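Local coordinates for transferrin binding protein B (Actinobacillus suis, PDB 3PQU) that probably binds host transferrin at the bacterial surface as an outer-membrane lipoprotein, helping the pathogen to acquire iron, at residues L164-F178 with H229-K241. Residues are numbered along the deposited sequence; the frame is centred on the assembly and turned at random.
Sequences LPKGNKVTYKGTWDF and HSSEFAVDFDNKK
His-229 sits between the rings of Trp-176 and Phe-178: its CB lies over one face of the five-membered ring of the indole, toward which the imidazole also turns an edge, while the edge of Phe-178 meets the imidazole face with the planes at 84°. NE2 is hydrogen-bonded to Asp-207, and a water links ND1 to Asp-177 OD2. Two residues on, Ser-231 has OG between its backbone N and carbonyl carbon (chi1 67°), which lets it donate to Thr-175 O at 3.0 Å from above the carbonyl plane. From here to Val-235 the strand runs antiparallel to 170-174, with paired backbone hydrogen bonds at Gly-174, Tyr-172 and Val-170. Glu-232 stands on the face shared with Thr-171 and Lys-173, and a water joins its OE2 to Thr-171 OG1. On the other face, Val-235 CG2 packs 3.6 Å from Tyr-172 CE2. Asp-236 OD1 is gripped from opposite faces of its carboxylate, by Asn-168 ND2 at 3.1 Å and by the N of Asn-239 in an Asx motif. Phe-237 is sandwiched, Val-235 CG1 over one face and Pro-165 CD over the other, the latter a CH-pi contact 3.7 Å from the ring centroid; at its edge sit Val-170 CG2 and Tyr-172 OH, the hydroxyl hydrogen-bonded to Ala-304 O. Asp-238 then closes on Gly-167 with two bonds, Gly-167 N to OD1 at 2.9 Å and its own N to Gly-167 O. In the N-lobe beta barrel, strand 229-236 lies between 170-183 and 241-249, whereas 163-165 pairs with 333-343 in another sheet.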
loop_
_atom_site.group_PDB
_atom_site.type_symbol
_atom_site.label_atom_id
_atom_site.label_comp_id
_atom_site.label_asym_id
_atom_site.label_seq_id
_atom_site.Cartn_x
_atom_site.Cartn_y
_atom_site.Cartn_z
ATOM N N LEU A 164 9.659 -4.388 8.597
ATOM C CA LEU A 164 10.767 -4.212 7.654
ATOM C C LEU A 164 12.007 -4.936 8.170
ATOM O O LEU A 164 12.207 -5.037 9.370
ATOM C CB LEU A 164 11.069 -2.717 7.407
ATOM C CG LEU A 164 9.960 -1.812 6.831
ATOM C CD1 LEU A 164 10.414 -0.343 6.708
ATOM C CD2 LEU A 164 9.485 -2.318 5.476
ATOM N N PRO A 165 12.836 -5.457 7.255
ATOM C CA PRO A 165 14.068 -6.111 7.697
ATOM C C PRO A 165 15.016 -5.112 8.351
ATOM O O PRO A 165 14.941 -3.918 8.078
ATOM C CB PRO A 165 14.677 -6.640 6.395
ATOM C CG PRO A 165 13.524 -6.706 5.408
ATOM C CD PRO A 165 12.653 -5.540 5.794
ATOM N N LYS A 166 15.878 -5.612 9.228
ATOM C CA LYS A 166 16.942 -4.820 9.832
ATOM C C LYS A 166 18.197 -4.989 8.978
ATOM O O LYS A 166 18.391 -6.037 8.362
ATOM C CB LYS A 166 17.228 -5.334 11.247
ATOM C CG LYS A 166 16.025 -5.349 12.166
ATOM C CD LYS A 166 15.736 -3.965 12.695
ATOM C CE LYS A 166 16.882 -3.455 13.551
ATOM N NZ LYS A 166 16.683 -2.034 13.954
ATOM N N GLY A 167 19.053 -3.971 8.945
ATOM C CA GLY A 167 20.300 -4.071 8.204
ATOM C C GLY A 167 20.606 -2.904 7.288
ATOM O O GLY A 167 19.732 -2.088 6.987
ATOM N N ASN A 168 21.857 -2.832 6.843
ATOM C CA ASN A 168 22.340 -1.739 5.999
ATOM C C ASN A 168 22.306 -2.064 4.512
ATOM O O ASN A 168 22.496 -1.179 3.677
ATOM C CB ASN A 168 23.778 -1.356 6.376
ATOM C CG ASN A 168 23.864 -0.633 7.710
ATOM O OD1 ASN A 168 24.691 -0.967 8.559
ATOM N ND2 ASN A 168 23.008 0.364 7.900
ATOM N N LYS A 169 22.098 -3.333 4.171
ATOM C CA LYS A 169 22.051 -3.683 2.761
ATOM C C LYS A 169 21.269 -4.954 2.500
ATOM O O LYS A 169 21.748 -6.057 2.757
ATOM C CB LYS A 169 23.466 -3.804 2.190
ATOM C CG LYS A 169 23.513 -4.097 0.695
ATOM C CD LYS A 169 24.952 -4.207 0.202
ATOM C CE LYS A 169 25.015 -4.338 -1.314
ATOM N NZ LYS A 169 26.410 -4.229 -1.828
ATOM N N VAL A 170 20.054 -4.794 1.994
ATOM C CA VAL A 170 19.262 -5.933 1.543
ATOM C C VAL A 170 19.040 -5.776 0.044
ATOM O O VAL A 170 18.552 -4.734 -0.406
ATOM C CB VAL A 170 17.906 -6.010 2.266
ATOM C CG1 VAL A 170 17.093 -7.208 1.752
ATOM C CG2 VAL A 170 18.112 -6.100 3.787
ATOM N N THR A 171 19.401 -6.803 -0.721
ATOM C CA THR A 171 19.316 -6.760 -2.184
ATOM C C THR A 171 18.004 -7.347 -2.687
ATOM O O THR A 171 17.590 -8.408 -2.222
ATOM C CB THR A 171 20.490 -7.524 -2.843
ATOM O OG1 THR A 171 21.698 -6.819 -2.579
ATOM C CG2 THR A 171 20.301 -7.613 -4.371
ATOM N N TYR A 172 17.347 -6.638 -3.608
ATOM C CA TYR A 172 16.141 -7.117 -4.292
ATOM C C TYR A 172 16.468 -7.178 -5.764
ATOM O O TYR A 172 17.144 -6.280 -6.274
ATOM C CB TYR A 172 14.956 -6.145 -4.125
ATOM C CG TYR A 172 14.414 -6.048 -2.714
ATOM C CD1 TYR A 172 13.192 -6.612 -2.369
ATOM C CD2 TYR A 172 15.137 -5.408 -1.723
ATOM C CE1 TYR A 172 12.705 -6.526 -1.063
ATOM C CE2 TYR A 172 14.661 -5.321 -0.424
ATOM C CZ TYR A 172 13.457 -5.879 -0.097
ATOM O OH TYR A 172 13.019 -5.783 1.208
ATOM N N LYS A 173 15.983 -8.212 -6.448
ATOM C CA LYS A 173 16.181 -8.337 -7.893
ATOM C C LYS A 173 14.862 -8.578 -8.609
ATOM O O LYS A 173 13.978 -9.263 -8.083
ATOM C CB LYS A 173 17.142 -9.484 -8.206
ATOM C CG LYS A 173 18.545 -9.315 -7.658
ATOM C CD LYS A 173 19.429 -10.504 -8.061
ATOM C CE LYS A 173 20.902 -10.137 -7.978
ATOM N NZ LYS A 173 21.773 -11.274 -8.409
ATOM N N GLY A 174 14.733 -8.035 -9.815
ATOM C CA GLY A 174 13.491 -8.157 -10.567
ATOM C C GLY A 174 13.544 -7.543 -11.964
ATOM O O GLY A 174 14.538 -7.639 -12.679
ATOM N N THR A 175 12.462 -6.886 -12.347
ATOM C CA THR A 175 12.346 -6.347 -13.689
ATOM C C THR A 175 11.961 -4.875 -13.640
ATOM O O THR A 175 11.745 -4.308 -12.566
ATOM C CB THR A 175 11.232 -7.075 -14.480
ATOM O OG1 THR A 175 9.991 -6.941 -13.778
ATOM C CG2 THR A 175 11.563 -8.567 -14.668
ATOM N N TRP A 176 11.900 -4.264 -14.817
ATOM C CA TRP A 176 11.223 -2.984 -14.987
ATOM C C TRP A 176 10.567 -3.010 -16.354
ATOM O O TRP A 176 10.872 -3.880 -17.165
ATOM C CB TRP A 176 12.178 -1.777 -14.815
ATOM C CG TRP A 176 13.303 -1.690 -15.813
ATOM C CD1 TRP A 176 14.383 -2.552 -15.941
ATOM C CD2 TRP A 176 13.502 -0.659 -16.786
ATOM N NE1 TRP A 176 15.218 -2.114 -16.949
ATOM C CE2 TRP A 176 14.703 -0.957 -17.479
ATOM C CE3 TRP A 176 12.799 0.508 -17.118
ATOM C CZ2 TRP A 176 15.191 -0.149 -18.506
ATOM C CZ3 TRP A 176 13.290 1.317 -18.136
ATOM C CH2 TRP A 176 14.476 0.979 -18.820
ATOM N N ASP A 177 9.656 -2.066 -16.594
ATOM C CA ASP A 177 8.902 -1.972 -17.857
ATOM C C ASP A 177 8.485 -0.516 -18.075
ATOM O O ASP A 177 8.503 0.278 -17.137
ATOM C CB ASP A 177 7.652 -2.851 -17.811
ATOM C CG ASP A 177 7.974 -4.321 -17.942
ATOM O OD1 ASP A 177 7.923 -5.049 -16.930
ATOM O OD2 ASP A 177 8.299 -4.738 -19.065
ATOM N N PHE A 178 8.112 -0.165 -19.303
ATOM C CA PHE A 178 7.869 1.238 -19.628
ATOM C C PHE A 178 7.042 1.442 -20.889
ATOM O O PHE A 178 6.958 0.559 -21.734
ATOM C CB PHE A 178 9.221 1.954 -19.811
ATOM C CG PHE A 178 10.057 1.396 -20.962
ATOM C CD1 PHE A 178 9.881 1.870 -22.261
ATOM C CD2 PHE A 178 10.989 0.385 -20.741
ATOM C CE1 PHE A 178 10.617 1.357 -23.349
ATOM C CE2 PHE A 178 11.760 -0.122 -21.816
ATOM C CZ PHE A 178 11.563 0.367 -23.128
ATOM N N HIS A 229 14.402 -6.615 -19.461
ATOM C CA HIS A 229 14.684 -5.428 -18.666
ATOM C C HIS A 229 14.770 -5.801 -17.188
ATOM O O HIS A 229 13.757 -6.091 -16.528
ATOM C CB HIS A 229 13.618 -4.352 -18.901
ATOM C CG HIS A 229 13.397 -4.046 -20.351
ATOM N ND1 HIS A 229 12.418 -4.663 -21.104
ATOM C CD2 HIS A 229 14.051 -3.207 -21.191
ATOM C CE1 HIS A 229 12.480 -4.218 -22.350
ATOM N NE2 HIS A 229 13.465 -3.339 -22.430
ATOM N N SER A 230 15.992 -5.786 -16.671
ATOM C CA SER A 230 16.232 -6.269 -15.317
ATOM C C SER A 230 16.486 -5.112 -14.359
ATOM O O SER A 230 16.963 -4.038 -14.745
ATOM C CB SER A 230 17.407 -7.265 -15.301
ATOM O OG SER A 230 18.595 -6.628 -15.736
ATOM N N SER A 231 16.153 -5.337 -13.093
ATOM C CA SER A 231 16.340 -4.317 -12.081
ATOM C C SER A 231 17.088 -4.907 -10.898
ATOM O O SER A 231 16.964 -6.099 -10.595
ATOM C CB SER A 231 14.987 -3.752 -11.628
ATOM O OG SER A 231 14.216 -4.712 -10.930
ATOM N N GLU A 232 17.862 -4.070 -10.224
ATOM C CA GLU A 232 18.471 -4.479 -8.971
ATOM C C GLU A 232 18.459 -3.322 -7.982
ATOM O O GLU A 232 18.719 -2.176 -8.355
ATOM C CB GLU A 232 19.893 -4.998 -9.189
ATOM C CG GLU A 232 20.472 -5.617 -7.913
ATOM C CD GLU A 232 21.777 -6.372 -8.139
ATOM O OE1 GLU A 232 22.014 -6.861 -9.269
ATOM O OE2 GLU A 232 22.559 -6.481 -7.169
ATOM N N PHE A 233 18.119 -3.617 -6.730
ATOM C CA PHE A 233 18.124 -2.598 -5.679
ATOM C C PHE A 233 18.922 -3.010 -4.437
ATOM O O PHE A 233 18.954 -4.185 -4.065
ATOM C CB PHE A 233 16.698 -2.255 -5.259
ATOM C CG PHE A 233 15.821 -1.813 -6.394
ATOM C CD1 PHE A 233 15.676 -0.468 -6.685
ATOM C CD2 PHE A 233 15.142 -2.747 -7.174
ATOM C CE1 PHE A 233 14.861 -0.041 -7.737
ATOM C CE2 PHE A 233 14.331 -2.336 -8.223
ATOM C CZ PHE A 233 14.189 -0.972 -8.507
ATOM N N ALA A 234 19.554 -2.032 -3.797
ATOM C CA ALA A 234 20.250 -2.252 -2.534
ATOM C C ALA A 234 19.549 -1.393 -1.485
ATOM O O ALA A 234 19.617 -0.171 -1.542
ATOM C CB ALA A 234 21.732 -1.865 -2.661
ATOM N N VAL A 235 18.844 -2.022 -0.549
ATOM C CA VAL A 235 18.052 -1.258 0.412
ATOM C C VAL A 235 18.759 -1.158 1.762
ATOM O O VAL A 235 19.111 -2.175 2.361
ATOM C CB VAL A 235 16.646 -1.864 0.623
ATOM C CG1 VAL A 235 15.874 -1.041 1.660
ATOM C CG2 VAL A 235 15.880 -1.946 -0.697
ATOM N N ASP A 236 18.957 0.065 2.244
ATOM C CA ASP A 236 19.573 0.286 3.557
ATOM C C ASP A 236 18.451 0.610 4.536
ATOM O O ASP A 236 18.106 1.779 4.749
ATOM C CB ASP A 236 20.581 1.440 3.473
ATOM C CG ASP A 236 21.299 1.722 4.808
ATOM O OD1 ASP A 236 20.851 1.276 5.893
ATOM O OD2 ASP A 236 22.315 2.441 4.765
ATOM N N PHE A 237 17.858 -0.423 5.115
ATOM C CA PHE A 237 16.683 -0.224 5.953
ATOM C C PHE A 237 17.013 0.580 7.210
ATOM O O PHE A 237 16.228 1.429 7.639
ATOM C CB PHE A 237 16.030 -1.566 6.315
ATOM C CG PHE A 237 15.225 -2.180 5.184
ATOM C CD1 PHE A 237 13.969 -1.670 4.837
ATOM C CD2 PHE A 237 15.712 -3.278 4.483
ATOM C CE1 PHE A 237 13.226 -2.235 3.795
ATOM C CE2 PHE A 237 14.982 -3.859 3.446
ATOM C CZ PHE A 237 13.727 -3.333 3.097
ATOM N N ASP A 238 18.178 0.326 7.796
ATOM C CA ASP A 238 18.583 1.050 9.006
ATOM C C ASP A 238 18.705 2.572 8.798
ATOM O O ASP A 238 18.417 3.345 9.709
ATOM C CB ASP A 238 19.875 0.461 9.585
ATOM C CG ASP A 238 19.678 -0.944 10.142
ATOM O OD1 ASP A 238 18.520 -1.424 10.178
ATOM O OD2 ASP A 238 20.682 -1.570 10.542
ATOM N N ASN A 239 19.113 2.999 7.603
ATOM C CA ASN A 239 19.208 4.427 7.291
ATOM C C ASN A 239 18.021 4.949 6.456
ATOM O O ASN A 239 18.010 6.099 6.012
ATOM C CB ASN A 239 20.553 4.753 6.621
ATOM C CG ASN A 239 21.718 4.724 7.608
ATOM O OD1 ASN A 239 21.598 5.198 8.738
ATOM N ND2 ASN A 239 22.846 4.162 7.187
ATOM N N LYS A 240 17.023 4.098 6.249
ATOM C CA LYS A 240 15.815 4.508 5.537
ATOM C C LYS A 240 16.095 5.026 4.127
ATOM O O LYS A 240 15.500 6.024 3.696
ATOM C CB LYS A 240 15.105 5.612 6.319
ATOM C CG LYS A 240 14.628 5.201 7.707
ATOM C CD LYS A 240 13.665 4.033 7.623
ATOM C CE LYS A 240 13.022 3.726 8.972
ATOM N NZ LYS A 240 12.169 2.502 8.893
ATOM N N LYS A 241 16.999 4.367 3.411
ATOM C CA LYS A 241 17.361 4.800 2.055
ATOM C C LYS A 241 17.522 3.583 1.167
ATOM O O LYS A 241 17.676 2.480 1.663
ATOM C CB LYS A 241 18.699 5.557 2.053
ATOM C CG LYS A 241 18.700 6.916 2.720
ATOM C CD LYS A 241 20.078 7.565 2.609
ATOM C CE LYS A 241 20.049 9.023 3.060
ATOM N NZ LYS A 241 19.151 9.872 2.214
HETATM O O HOH W 1 16.029 -0.717 11.052
HETATM O O HOH W 2 22.973 -0.681 11.317
HETATM O O HOH W 3 22.615 -5.101 -4.581
HETATM O O HOH W 4 10.360 -6.284 -19.854
#